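Local coordinates for protein cysteine synthase (PDB 5XEM) that probably makes L-cysteine and acetate from O-acetyl-L-serine and hydrogen sulfide with pyridoxal 5'-phosphate, and produces hydrogen sulfide, at residues Ala207-Leu212 with Gly218-Gln223; Ile94-Pro97 with Glu103-Gln106; Asp280-Asn285 with Leu290-Leu295; Glu163-Leu168 with Glu194-Ile199. All blocks are in the same frame, centred on the assembly; numbering follows the deposited sequence. Where two conformers were deposited one is given.

Contact 1. Residues Ala207-Leu212 with Gly218-Gln223; sequences ASSPLL and GPHKIQ
Two serine torsions set how Ser208 and Ser209 reach the backbone of Gly218 and Pro219. In Ser208 the hydroxyl stands between the backbone N and the carbonyl carbon (chi1 49°), whereas in Ser209 it swings to the far side from its own N (chi1 -163°), and the two neighbours thereby serve different peptide groups. Ser208 OG donates to Pro219 O at 2.9 Å, arriving in the carbonyl plane on a lone pair with a C=O...donor angle of 141°. Ser209 OG instead accepts from Gly218 N at 3.1 Å in a fairly straight bond. The backbones come close here as well: Ser208 O lies 3.3 Å from Gly218 CA.

His220 packs against both serines. Its CB lies 3.4 Å from Ser208 OG, and its ring atom CD2 meets Ser209 CB obliquely at 3.9 Å. Elsewhere on the ring, His220 ND1 accepts a bond from Ile222 N at 3.0 Å, with the donor somewhat tilted from the ring plane; this bond helps fix the ring's rotation. Pro210 and Ile222 each centre an inverse gamma turn, and Pro210 occupies the N-cap position of helix 211-214. The contact is thus a loop closure held by serine-to-backbone hydrogen bonds, beside the active site: the His220 side chain lies about 5 Å from the bound lanthionine, and Gln223 touches the pyridoxal phosphate.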
# COMPACT_ATOMS: atom_id res chain seq x y z
N ALA A 207 -14.65 14.49 -17.34
CA ALA A 207 -15.72 15.01 -18.20
C ALA A 207 -16.21 16.38 -17.75
O ALA A 207 -16.58 17.17 -18.61
CB ALA A 207 -16.90 14.03 -18.28
N SER A 208 -16.21 16.67 -16.44
CA SER A 208 -16.65 18.00 -15.98
C SER A 208 -15.51 19.04 -15.88
O SER A 208 -15.70 20.16 -15.40
CB SER A 208 -17.40 17.89 -14.65
OG SER A 208 -16.68 17.11 -13.75
N SER A 209 -14.32 18.66 -16.32
CA SER A 209 -13.26 19.63 -16.54
C SER A 209 -12.51 19.32 -17.82
O SER A 209 -11.31 19.02 -17.81
CB SER A 209 -12.32 19.71 -15.36
OG SER A 209 -11.56 20.91 -15.45
N PRO A 210 -13.20 19.48 -18.96
CA PRO A 210 -12.75 18.99 -20.24
C PRO A 210 -11.88 20.00 -20.98
O PRO A 210 -12.22 20.43 -22.10
CB PRO A 210 -14.06 18.76 -20.94
CG PRO A 210 -14.88 19.92 -20.51
CD PRO A 210 -14.52 20.13 -19.08
N LEU A 211 -10.72 20.30 -20.39
CA LEU A 211 -9.85 21.32 -20.94
C LEU A 211 -9.34 20.95 -22.33
O LEU A 211 -9.37 21.80 -23.25
CB LEU A 211 -8.67 21.65 -20.00
CG LEU A 211 -7.69 22.71 -20.50
CD1 LEU A 211 -8.44 23.99 -20.84
CD2 LEU A 211 -6.58 22.99 -19.47
N LEU A 212 -8.85 19.73 -22.48
CA LEU A 212 -8.24 19.28 -23.73
C LEU A 212 -9.29 19.09 -24.82
O LEU A 212 -9.01 19.36 -26.01
CB LEU A 212 -7.49 17.96 -23.54
CG LEU A 212 -6.34 17.94 -22.50
CD1 LEU A 212 -5.69 16.56 -22.43
CD2 LEU A 212 -5.31 19.00 -22.83
N GLY A 218 -13.77 23.09 -15.09
CA GLY A 218 -14.90 23.07 -14.19
C GLY A 218 -14.55 22.23 -12.98
O GLY A 218 -13.48 21.65 -12.92
N PRO A 219 -15.48 22.14 -12.02
CA PRO A 219 -15.25 21.32 -10.84
C PRO A 219 -15.37 19.84 -11.17
O PRO A 219 -16.18 19.43 -12.00
CB PRO A 219 -16.37 21.78 -9.91
CG PRO A 219 -17.50 22.08 -10.84
CD PRO A 219 -16.87 22.60 -12.11
N HIS A 220 -14.53 19.02 -10.53
CA HIS A 220 -14.64 17.56 -10.68
C HIS A 220 -14.12 16.91 -9.42
O HIS A 220 -13.46 17.56 -8.60
CB HIS A 220 -13.86 17.07 -11.90
CG HIS A 220 -12.37 17.14 -11.71
ND1 HIS A 220 -11.65 16.09 -11.21
CD2 HIS A 220 -11.45 18.17 -11.94
CE1 HIS A 220 -10.36 16.46 -11.09
NE2 HIS A 220 -10.23 17.71 -11.55
N LYS A 221 -14.47 15.64 -9.26
CA LYS A 221 -14.14 14.88 -8.04
C LYS A 221 -13.09 13.79 -8.30
O LYS A 221 -12.83 12.94 -7.43
CB LYS A 221 -15.41 14.23 -7.48
CG LYS A 221 -16.50 15.23 -7.13
CD LYS A 221 -17.76 14.57 -6.59
CE LYS A 221 -18.84 15.62 -6.34
NZ LYS A 221 -20.12 14.97 -5.95
N ILE A 222 -12.48 13.79 -9.49
CA ILE A 222 -11.52 12.73 -9.84
C ILE A 222 -10.15 13.21 -9.37
O ILE A 222 -9.33 13.73 -10.14
CB ILE A 222 -11.52 12.36 -11.33
CG1 ILE A 222 -12.97 12.10 -11.83
CG2 ILE A 222 -10.59 11.17 -11.60
CD1 ILE A 222 -13.09 11.85 -13.32
N GLN A 223 -9.92 13.04 -8.07
CA GLN A 223 -8.73 13.59 -7.42
C GLN A 223 -7.43 13.21 -8.10
O GLN A 223 -7.21 12.03 -8.39
CB GLN A 223 -8.69 13.19 -5.94
CG GLN A 223 -9.87 13.68 -5.13
CD GLN A 223 -9.74 13.38 -3.64
OE1 GLN A 223 -8.65 13.51 -3.05
NE2 GLN A 223 -10.87 12.99 -3.01

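Contact 2. Residues Ile94-Pro97 with Glu103-Gln106; sequences IVMP and ERIQ
Arg104 and Ile105, on successive positions of helix 103-110, receive the end of the Met96 side chain from strand 92-97. Met96 was modelled in two conformers, and the distances given here hold for one of them. Arg104 comes first and offers the base of its side chain, its CB lying 4.1 Å from Met96 SD, the two side chains crossing at about a right angle. Beyond CB the arginine chain runs extended from CG to NE, and the side chain as a whole comes to about 4 Å from the pyridoxal phosphate. There NH1 makes a weak hydrogen bond with Asn76, a cofactor-binding residue, and NE another with Gln223.

Ile105 supplies the closer touch, its CG1 standing 3.6 Å from Met96 CE. The methionine reaches it by leaving the strand extended, CG anti to the backbone N (chi1 -171°), and then bending at the sulfur (chi3 55°), which turns the methyl toward the isoleucine. Gln106, next along the helix, and Glu103, at its start, both meet Leu304 of the second subunit.

The contact packs the first strand of a beta-alpha-beta unit, 92-97, against its helix. Ile105 also leans on the next, parallel strand 114-118, Met108 of the same helix meets Met96, and Val95 and Pro97 pack on helix 123-136.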
# COMPACT_ATOMS: atom_id res chain seq x y z
N ILE A 94 5.32 21.55 1.31
CA ILE A 94 4.37 21.25 0.27
C ILE A 94 3.19 22.21 0.35
O ILE A 94 2.75 22.57 1.45
CB ILE A 94 3.88 19.79 0.41
CG1 ILE A 94 5.01 18.81 0.05
CG2 ILE A 94 2.62 19.58 -0.39
CD1 ILE A 94 5.39 18.80 -1.40
N VAL A 95 2.72 22.66 -0.80
CA VAL A 95 1.49 23.46 -0.90
C VAL A 95 0.46 22.65 -1.62
O VAL A 95 0.72 22.13 -2.72
CB VAL A 95 1.68 24.79 -1.65
CG1 VAL A 95 0.39 25.60 -1.59
CG2 VAL A 95 2.84 25.57 -1.03
N MET A 96 -0.74 22.55 -1.03
CA MET A 96 -1.81 21.72 -1.57
C MET A 96 -3.16 22.40 -1.40
O MET A 96 -3.33 23.18 -0.46
CB MET A 96 -1.82 20.38 -0.81
CG MET A 96 -2.73 19.30 -1.39
SD MET A 96 -2.55 17.71 -0.56
CE MET A 96 -2.85 18.24 1.13
N PRO A 97 -4.13 22.07 -2.27
CA PRO A 97 -5.49 22.58 -2.02
C PRO A 97 -6.14 21.91 -0.81
O PRO A 97 -5.99 20.71 -0.62
CB PRO A 97 -6.25 22.15 -3.28
CG PRO A 97 -5.23 21.86 -4.31
CD PRO A 97 -4.07 21.31 -3.52
N GLU A 103 -6.72 12.30 4.21
CA GLU A 103 -5.63 11.34 4.39
C GLU A 103 -4.31 11.89 3.80
O GLU A 103 -3.24 11.60 4.31
CB GLU A 103 -5.95 9.97 3.78
CG GLU A 103 -7.09 9.22 4.48
CD GLU A 103 -8.43 9.38 3.77
OE1 GLU A 103 -8.79 10.53 3.45
OE2 GLU A 103 -9.11 8.36 3.54
N ARG A 104 -4.40 12.71 2.74
CA ARG A 104 -3.20 13.24 2.09
C ARG A 104 -2.35 14.09 3.05
O ARG A 104 -1.13 13.92 3.08
CB ARG A 104 -3.56 14.01 0.81
CG ARG A 104 -4.15 13.15 -0.32
CD ARG A 104 -4.66 14.08 -1.43
NE ARG A 104 -5.21 13.47 -2.65
CZ ARG A 104 -4.56 12.66 -3.48
NH1 ARG A 104 -3.32 12.25 -3.20
NH2 ARG A 104 -5.15 12.21 -4.58
N ILE A 105 -2.96 14.99 3.82
CA ILE A 105 -2.22 15.87 4.75
C ILE A 105 -1.56 15.03 5.83
O ILE A 105 -0.43 15.27 6.21
CB ILE A 105 -3.09 16.91 5.48
CG1 ILE A 105 -3.78 17.90 4.54
CG2 ILE A 105 -2.24 17.79 6.40
CD1 ILE A 105 -4.64 18.91 5.29
N GLN A 106 -2.30 14.04 6.33
CA GLN A 106 -1.80 13.12 7.35
C GLN A 106 -0.64 12.29 6.87
O GLN A 106 0.33 12.09 7.62
CB GLN A 106 -2.91 12.18 7.81
CG GLN A 106 -3.94 12.88 8.68
CD GLN A 106 -3.34 13.31 9.99
OE1 GLN A 106 -2.84 14.43 10.11
NE2 GLN A 106 -3.34 12.42 10.98

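Contact 3. Residues Asp280-Asn285 with Leu290-Leu295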
# COMPACT_ATOMS: atom_id res chain seq x y z
N ASP A 280 -15.01 1.69 -21.96
CA ASP A 280 -15.79 2.31 -23.03
C ASP A 280 -15.08 2.15 -24.37
O ASP A 280 -15.72 1.83 -25.37
CB ASP A 280 -16.00 3.80 -22.78
CG ASP A 280 -16.94 4.09 -21.67
OD1 ASP A 280 -17.61 3.15 -21.19
OD2 ASP A 280 -17.02 5.27 -21.26
N TYR A 281 -13.77 2.38 -24.38
CA TYR A 281 -12.96 2.18 -25.57
C TYR A 281 -13.02 0.73 -26.03
O TYR A 281 -13.24 0.47 -27.22
CB TYR A 281 -11.52 2.63 -25.35
CG TYR A 281 -10.67 2.44 -26.59
CD1 TYR A 281 -10.63 3.42 -27.57
CD2 TYR A 281 -9.96 1.26 -26.80
CE1 TYR A 281 -9.88 3.24 -28.73
CE2 TYR A 281 -9.21 1.07 -27.95
CZ TYR A 281 -9.18 2.06 -28.91
OH TYR A 281 -8.41 1.88 -30.03
N SER A 282 -12.85 -0.20 -25.10
CA SER A 282 -12.84 -1.62 -25.44
C SER A 282 -14.20 -2.09 -25.97
O SER A 282 -14.26 -2.85 -26.93
CB SER A 282 -12.41 -2.45 -24.24
OG SER A 282 -12.32 -3.81 -24.59
N LYS A 283 -15.29 -1.62 -25.37
CA LYS A 283 -16.63 -1.85 -25.93
C LYS A 283 -16.81 -1.25 -27.35
O LYS A 283 -17.39 -1.90 -28.22
CB LYS A 283 -17.72 -1.34 -25.00
CG LYS A 283 -19.12 -1.76 -25.44
CD LYS A 283 -20.14 -1.65 -24.31
CE LYS A 283 -21.40 -2.50 -24.57
NZ LYS A 283 -22.44 -1.79 -25.37
N GLU A 284 -16.32 -0.03 -27.58
CA GLU A 284 -16.35 0.56 -28.94
C GLU A 284 -15.50 -0.23 -29.94
O GLU A 284 -15.69 -0.12 -31.14
CB GLU A 284 -15.91 2.02 -28.95
CG GLU A 284 -16.91 2.98 -28.33
CD GLU A 284 -16.73 4.43 -28.78
OE1 GLU A 284 -15.62 4.81 -29.20
OE2 GLU A 284 -17.72 5.19 -28.72
N ASN A 285 -14.54 -1.01 -29.43
CA ASN A 285 -13.67 -1.83 -30.27
C ASN A 285 -13.74 -3.28 -29.86
O ASN A 285 -12.73 -3.99 -29.85
CB ASN A 285 -12.23 -1.32 -30.18
CG ASN A 285 -12.06 0.06 -30.78
OD1 ASN A 285 -11.69 0.19 -31.94
ND2 ASN A 285 -12.37 1.09 -30.00
N LEU A 290 -7.57 -7.02 -28.61
CA LEU A 290 -6.58 -5.98 -28.32
C LEU A 290 -5.99 -6.17 -26.93
O LEU A 290 -6.66 -6.64 -26.01
CB LEU A 290 -7.20 -4.58 -28.39
CG LEU A 290 -7.91 -4.19 -29.68
CD1 LEU A 290 -8.70 -2.89 -29.47
CD2 LEU A 290 -6.92 -4.05 -30.82
N LYS A 291 -4.71 -5.86 -26.78
CA LYS A 291 -4.07 -5.87 -25.47
C LYS A 291 -4.03 -4.42 -25.03
O LYS A 291 -3.36 -3.58 -25.66
CB LYS A 291 -2.69 -6.49 -25.55
CG LYS A 291 -2.73 -7.99 -25.82
CD LYS A 291 -1.40 -8.65 -25.47
CE LYS A 291 -1.33 -10.10 -25.94
NZ LYS A 291 -1.82 -11.08 -24.92
N ILE A 292 -4.80 -4.13 -23.99
CA ILE A 292 -5.04 -2.75 -23.56
C ILE A 292 -4.41 -2.61 -22.18
O ILE A 292 -4.72 -3.40 -21.29
CB ILE A 292 -6.54 -2.43 -23.46
CG1 ILE A 292 -7.25 -2.71 -24.80
CG2 ILE A 292 -6.75 -0.98 -23.02
CD1 ILE A 292 -8.71 -2.29 -24.83
N VAL A 293 -3.52 -1.63 -22.03
CA VAL A 293 -2.91 -1.36 -20.71
C VAL A 293 -3.47 -0.08 -20.14
O VAL A 293 -3.54 0.95 -20.85
CB VAL A 293 -1.38 -1.26 -20.79
CG1 VAL A 293 -0.79 -0.89 -19.41
CG2 VAL A 293 -0.77 -2.58 -21.27
N VAL A 294 -3.93 -0.16 -18.89
CA VAL A 294 -4.45 0.97 -18.15
C VAL A 294 -3.48 1.24 -17.00
O VAL A 294 -3.14 0.33 -16.25
CB VAL A 294 -5.85 0.65 -17.58
CG1 VAL A 294 -6.31 1.67 -16.53
CG2 VAL A 294 -6.84 0.56 -18.73
N LEU A 295 -3.02 2.48 -16.87
CA LEU A 295 -2.19 2.84 -15.75
C LEU A 295 -3.11 3.18 -14.59
O LEU A 295 -3.93 4.07 -14.72
CB LEU A 295 -1.29 4.02 -16.09
CG LEU A 295 -0.16 4.25 -15.07
CD1 LEU A 295 0.98 3.27 -15.32
CD2 LEU A 295 0.34 5.67 -15.10
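Ser282 and Ile292 mark the closest backbone approach, 8.1 Å between their CA atoms, as the last turn of helix 269-284 lies over the start of strand 291-296. Asn285 leaves the helical conformation, and Leu290 stands just before the strand. Between these backbones the side chains do the joining.

Ile292 CD1 is the shared tip: it touches Ser282 CB at 3.8 Å and lies near the plane of the Tyr281 ring at its edge, 4.2 Å from CD2. Leu290 CD1 sits 3.9 Å from Asn285 CB and meets Tyr281 CE2 obliquely at 4.3 Å. The amide of Asn285, with CG anti to its carbonyl carbon (chi1 -66°), folds back onto the helix. Its ND2 donates to Tyr281 O at 3.0 Å in a nearly straight bond (175°), and the same nitrogen stands over the centre of one face of the tyrosine ring.

No hydrogen bond links the two segments. Ser282 OG is bonded to Thr27 O and to Asn30 ND2, while Asn30 OD1 accepts from Leu290 N. The chemistry therefore divides: methyl, methylene and ring carbons make the direct helix-to-strand contact, while the Asn285 amide secures the helix end and Asn30 bridges both segments by polar bonds.

Contact 4. Residues Glu163-Leu168 with Glu194-Ile199; sequences EILKDL and EKLPNI
Leu165, near the end of helix 151-167, sends its two methyl groups to successive residues, Lys195 and Leu196, where helix 183-195 ends. Starting at CB, the bond from CA points toward the other segment, and CG is placed anti to the carbonyl carbon (chi1 -69°). Neither CB nor CG comes within 4.2 Å of the opposite segment, so the branching at CG determines what is met. Leu165 CD1 meets Lys195 CG at 3.7 Å and Lys195 CB at 4.0 Å. Leu165 CD2 meets Leu196 CD1 at 3.6 Å and Leu196 CG at 4.0 Å.

The two partners present themselves differently. Lys195 crosses Leu165 at about a right angle, offering the methylenes at the base of its chain. A bend at chi2 (-61°) then directs the remainder elsewhere. Leu196 runs in the opposite direction to Leu165, and the two leucines slide past each other, methyl against methyl. Leu196 is also the first residue beyond the helix, and it opens a type I turn closed by a hydrogen bond from Ile199 N to Leu196 O. Around this pair, Leu192 of helix 183-195 also touches Leu165, and Val172 meets Leu196.

Since no hydrogen bond or salt bridge spans the segments, the direct contact is apolar, van der Waals packing between the end of helix 151-167 and the end of helix 183-195 with the residue after it. Lys195 takes part with its aliphatic carbons while the end of its chain leads away from the leucine.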
# COMPACT_ATOMS: atom_id res chain seq x y z
N GLU A 163 8.74 -1.34 -18.50
CA GLU A 163 8.15 -2.41 -17.74
C GLU A 163 6.93 -2.97 -18.43
O GLU A 163 6.71 -4.17 -18.42
CB GLU A 163 7.82 -1.94 -16.32
CG GLU A 163 9.04 -1.48 -15.53
CD GLU A 163 8.66 -0.75 -14.26
OE1 GLU A 163 7.48 -0.85 -13.87
OE2 GLU A 163 9.52 -0.07 -13.66
N ILE A 164 6.13 -2.10 -19.04
CA ILE A 164 4.95 -2.51 -19.80
C ILE A 164 5.40 -3.35 -21.01
O ILE A 164 4.85 -4.44 -21.25
CB ILE A 164 4.16 -1.28 -20.27
CG1 ILE A 164 3.47 -0.60 -19.07
CG2 ILE A 164 3.13 -1.67 -21.33
CD1 ILE A 164 2.91 0.79 -19.44
N LEU A 165 6.40 -2.86 -21.74
CA LEU A 165 6.93 -3.57 -22.91
C LEU A 165 7.47 -4.94 -22.50
O LEU A 165 7.17 -5.97 -23.15
CB LEU A 165 8.01 -2.74 -23.62
CG LEU A 165 7.50 -1.48 -24.33
CD1 LEU A 165 8.66 -0.61 -24.78
CD2 LEU A 165 6.59 -1.85 -25.49
N LYS A 166 8.20 -4.97 -21.40
CA LYS A 166 8.85 -6.21 -20.95
C LYS A 166 7.82 -7.21 -20.52
O LYS A 166 7.88 -8.38 -20.91
CB LYS A 166 9.85 -5.95 -19.81
CG LYS A 166 10.61 -7.21 -19.32
CD LYS A 166 11.53 -6.91 -18.14
CE LYS A 166 10.79 -6.85 -16.80
NZ LYS A 166 10.04 -5.58 -16.55
N ASP A 167 6.85 -6.76 -19.72
CA ASP A 167 5.89 -7.70 -19.10
C ASP A 167 4.91 -8.29 -20.11
O ASP A 167 4.40 -9.40 -19.91
CB ASP A 167 5.10 -7.02 -17.97
CG ASP A 167 5.92 -6.84 -16.70
OD1 ASP A 167 7.03 -7.41 -16.63
OD2 ASP A 167 5.45 -6.14 -15.77
N LEU A 168 4.63 -7.55 -21.17
CA LEU A 168 3.73 -8.05 -22.24
C LEU A 168 4.51 -8.49 -23.48
O LEU A 168 3.91 -8.70 -24.53
CB LEU A 168 2.70 -7.00 -22.62
CG LEU A 168 1.52 -6.82 -21.66
CD1 LEU A 168 0.71 -5.59 -22.02
CD2 LEU A 168 0.62 -8.05 -21.67
N GLU A 194 7.62 4.88 -29.87
CA GLU A 194 8.94 4.67 -30.48
C GLU A 194 9.20 3.20 -30.78
O GLU A 194 9.74 2.88 -31.84
CB GLU A 194 10.05 5.24 -29.63
CG GLU A 194 10.15 6.75 -29.74
CD GLU A 194 11.08 7.37 -28.73
OE1 GLU A 194 11.72 6.65 -27.94
OE2 GLU A 194 11.19 8.61 -28.74
N LYS A 195 8.80 2.31 -29.87
CA LYS A 195 9.05 0.87 -30.02
C LYS A 195 7.94 0.14 -30.78
O LYS A 195 8.20 -0.88 -31.40
CB LYS A 195 9.21 0.21 -28.65
CG LYS A 195 10.33 0.76 -27.79
CD LYS A 195 11.70 0.60 -28.42
CE LYS A 195 12.81 0.51 -27.38
NZ LYS A 195 14.15 0.33 -28.02
N LEU A 196 6.71 0.65 -30.70
CA LEU A 196 5.54 0.06 -31.32
C LEU A 196 4.79 1.15 -32.09
O LEU A 196 3.92 1.82 -31.54
CB LEU A 196 4.61 -0.58 -30.26
CG LEU A 196 5.25 -1.58 -29.30
CD1 LEU A 196 4.27 -1.95 -28.19
CD2 LEU A 196 5.69 -2.83 -30.04
N PRO A 197 5.10 1.33 -33.39
CA PRO A 197 4.50 2.45 -34.13
C PRO A 197 3.00 2.35 -34.41
O PRO A 197 2.38 3.37 -34.73
CB PRO A 197 5.29 2.45 -35.43
CG PRO A 197 5.67 1.02 -35.64
CD PRO A 197 5.98 0.50 -34.24
N ASN A 198 2.41 1.15 -34.28
CA ASN A 198 0.96 0.98 -34.44
C ASN A 198 0.14 1.09 -33.13
O ASN A 198 -1.09 0.99 -33.15
CB ASN A 198 0.63 -0.36 -35.10
CG ASN A 198 1.21 -0.49 -36.51
OD1 ASN A 198 1.17 0.45 -37.31
ND2 ASN A 198 1.76 -1.66 -36.80
N ILE A 199 0.82 1.29 -32.00
CA ILE A 199 0.12 1.38 -30.71
C ILE A 199 -0.70 2.67 -30.69
O ILE A 199 -0.23 3.71 -31.20
CB ILE A 199 1.11 1.36 -29.51
CG1 ILE A 199 0.37 1.10 -28.19
CG2 ILE A 199 1.92 2.64 -29.42
CD1 ILE A 199 1.29 1.07 -26.98

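Followed from the N terminus, contact 2 comes first, closing the short turn from strand 92-97 into its helix. Contact 4 spans a longer excursion, from helix 151-167 through strand 174-178 to the end of helix 183-195. Contact 1 then closes the loop around helix 211-214, and contact 3 joins helix 269-284 to strand 291-296. The four loops follow in series; none nests or crosses. In space they pair differently. Contacts 3 and 4, about 15 Å apart between centres, meet where Val293 packs on Leu168 and Ile164, at the larger sheet. Contacts 1 and 2 approach through Gln223 and Arg104 beside the cofactor, bringing together parts associated with the two sheets.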